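Local structure of aldehyde dehydrogenase 12 (Zea mays, 6D97) at residues Glu232-Ile235 against Arg236-His239. The protein probably catalyses the NAD-dependent oxidation of L-glutamate gamma-semialdehyde to glutamate, the last step of proline catabolism in plants. Sequence-based numbering, arbitrary orientation.
Sequences EQMI and RLLH
R236 runs back along the helix toward E232, one turn earlier, and the two run alongside each other. R236 CB sits 3.5 Å from Q233 O. R236 CG comes 3.3 Å from E232 O, the carbonyl that also accepts the backbone N-H of R236. CG, CD and NE follow in a straight zigzag (chi2 -178°, chi3 178°), which carries NE up to the carboxylate. There R236 NE donates to E232 OE2 at 2.9 Å in a nearly straight salt-bridge bond. OE2 lies in the guanidinium plane, but NE approaches it from above the plane of the carboxylate. NH2 makes a weak hydrogen bond to Q46, whose backbone N binds E232 OE1, and W53 adds a cation-pi contact. With an alanine in place of R236, E232 OE2 would probably lose its charged partner and W53 the cation it faces.

I235 CG2 touches H239 CE1 at 3.4 Å, and I235 O lies over one face of that ring. M234 CE reaches L238 CG at 3.9 Å.

Helix 229-240 is the crossover between parallel strands 218-223 and 249-251 of the Rossmann-type NAD-binding domain. M234 and L238 pack on helix 203-214. R236 meets Q46 and W53, and H239 meets F48, on strands 43-49 and 52-54.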
ATOM      1  N   GLU A 232      11.361  -4.053  34.019  1.00 23.74           N
ATOM      2  CA  GLU A 232      10.485  -4.134  35.181  1.00 25.00           C
ATOM      3  C   GLU A 232       9.963  -2.753  35.554  1.00 24.71           C
ATOM      4  O   GLU A 232       8.763  -2.570  35.788  1.00 32.06           O
ATOM      5  CB  GLU A 232      11.229  -4.774  36.353  1.00 29.78           C
ATOM      6  CG  GLU A 232      10.312  -5.427  37.372  1.00 38.62           C
ATOM      7  CD  GLU A 232      10.485  -4.873  38.768  1.00 48.09           C
ATOM      8  OE1 GLU A 232      10.677  -5.674  39.704  1.00 46.12           O
ATOM      9  OE2 GLU A 232      10.429  -3.637  38.930  1.00 56.58           O
ATOM     10  N   GLN A 233      10.856  -1.761  35.591  1.00 24.76           N
ATOM     11  CA  GLN A 233      10.435  -0.383  35.825  1.00 31.86           C
ATOM     12  C   GLN A 233       9.560   0.127  34.688  1.00 24.12           C
ATOM     13  O   GLN A 233       8.584   0.848  34.922  1.00 30.42           O
ATOM     14  CB  GLN A 233      11.660   0.514  36.004  1.00 27.67           C
ATOM     15  CG  GLN A 233      12.565   0.087  37.145  1.00 37.83           C
ATOM     16  CD  GLN A 233      11.849   0.085  38.480  1.00 38.90           C
ATOM     17  OE1 GLN A 233      11.356   1.115  38.935  1.00 40.68           O
ATOM     18  NE2 GLN A 233      11.781  -1.078  39.112  1.00 39.21           N
ATOM     19  N   MET A 234       9.890  -0.241  33.447  1.00 25.02           N
ATOM     20  CA  MET A 234       9.084   0.203  32.313  1.00 24.82           C
ATOM     21  C   MET A 234       7.673  -0.369  32.382  1.00 33.85           C
ATOM     22  O   MET A 234       6.700   0.313  32.039  1.00 30.50           O
ATOM     23  CB  MET A 234       9.766  -0.188  31.002  1.00 22.37           C
ATOM     24  CG  MET A 234       9.059   0.340  29.772  1.00 22.13           C
ATOM     25  SD  MET A 234       9.069   2.139  29.712  1.00 29.57           S
ATOM     26  CE  MET A 234       7.631   2.423  28.689  1.00 26.76           C
ATOM     27  N   ILE A 235       7.538  -1.615  32.842  1.00 37.75           N
ATOM     28  CA  ILE A 235       6.219  -2.231  32.947  1.00 31.05           C
ATOM     29  C   ILE A 235       5.383  -1.538  34.016  1.00 30.45           C
ATOM     30  O   ILE A 235       4.168  -1.364  33.857  1.00 32.96           O
ATOM     31  CB  ILE A 235       6.355  -3.738  33.219  1.00 34.84           C
ATOM     32  CG1 ILE A 235       6.915  -4.440  31.984  1.00 29.41           C
ATOM     33  CG2 ILE A 235       5.012  -4.336  33.580  1.00 24.24           C
ATOM     34  CD1 ILE A 235       7.350  -5.867  32.240  1.00 28.30           C
ATOM     35  N   ARG A 236       6.017  -1.126  35.118  1.00 24.42           N
ATOM     36  CA  ARG A 236       5.304  -0.367  36.142  1.00 29.92           C
ATOM     37  C   ARG A 236       4.786   0.948  35.582  1.00 29.48           C
ATOM     38  O   ARG A 236       3.648   1.346  35.860  1.00 38.59           O
ATOM     39  CB  ARG A 236       6.215  -0.123  37.343  1.00 26.16           C
ATOM     40  CG  ARG A 236       6.671  -1.406  37.995  1.00 32.34           C
ATOM     41  CD  ARG A 236       7.533  -1.178  39.226  1.00 29.13           C
ATOM     42  NE  ARG A 236       7.904  -2.452  39.838  1.00 34.40           N
ATOM     43  CZ  ARG A 236       7.177  -3.083  40.753  1.00 45.94           C
ATOM     44  NH1 ARG A 236       6.038  -2.552  41.179  1.00 29.38           N
ATOM     45  NH2 ARG A 236       7.588  -4.247  41.246  1.00 34.32           N
ATOM     46  N   LEU A 237       5.606   1.632  34.782  1.00 36.11           N
ATOM     47  CA  LEU A 237       5.149   2.830  34.087  1.00 30.43           C
ATOM     48  C   LEU A 237       3.979   2.508  33.167  1.00 27.31           C
ATOM     49  O   LEU A 237       2.971   3.225  33.150  1.00 33.33           O
ATOM     50  CB  LEU A 237       6.313   3.446  33.302  1.00 31.87           C
ATOM     51  CG  LEU A 237       6.178   4.721  32.453  1.00 27.95           C
ATOM     52  CD1 LEU A 237       7.579   5.234  32.120  1.00 31.35           C
ATOM     53  CD2 LEU A 237       5.361   4.537  31.160  1.00 38.46           C
ATOM     54  N   LEU A 238       4.101   1.430  32.386  1.00 26.84           N
ATOM     55  CA  LEU A 238       3.044   1.078  31.441  1.00 22.19           C
ATOM     56  C   LEU A 238       1.737   0.777  32.161  1.00 28.68           C
ATOM     57  O   LEU A 238       0.656   1.131  31.673  1.00 25.84           O
ATOM     58  CB  LEU A 238       3.481  -0.112  30.587  1.00 26.69           C
ATOM     59  CG  LEU A 238       4.506   0.181  29.489  1.00 31.34           C
ATOM     60  CD1 LEU A 238       5.088  -1.104  28.924  1.00 20.40           C
ATOM     61  CD2 LEU A 238       3.857   1.008  28.385  1.00 20.26           C
ATOM     62  N   HIS A 239       1.813   0.121  33.323  1.00 26.37           N
ATOM     63  CA  HIS A 239       0.612  -0.107  34.119  1.00 31.99           C
ATOM     64  C   HIS A 239      -0.007   1.210  34.564  1.00 30.52           C
ATOM     65  O   HIS A 239      -1.232   1.372  34.525  1.00 33.48           O
ATOM     66  CB  HIS A 239       0.938  -0.983  35.328  1.00 30.62           C
ATOM     67  CG  HIS A 239       1.128  -2.430  34.996  1.00 32.26           C
ATOM     68  ND1 HIS A 239       2.036  -3.228  35.657  1.00 34.74           N
ATOM     69  CD2 HIS A 239       0.527  -3.223  34.078  1.00 30.07           C
ATOM     70  CE1 HIS A 239       1.986  -4.451  35.161  1.00 29.20           C
ATOM     71  NE2 HIS A 239       1.079  -4.476  34.202  1.00 32.31           N
TER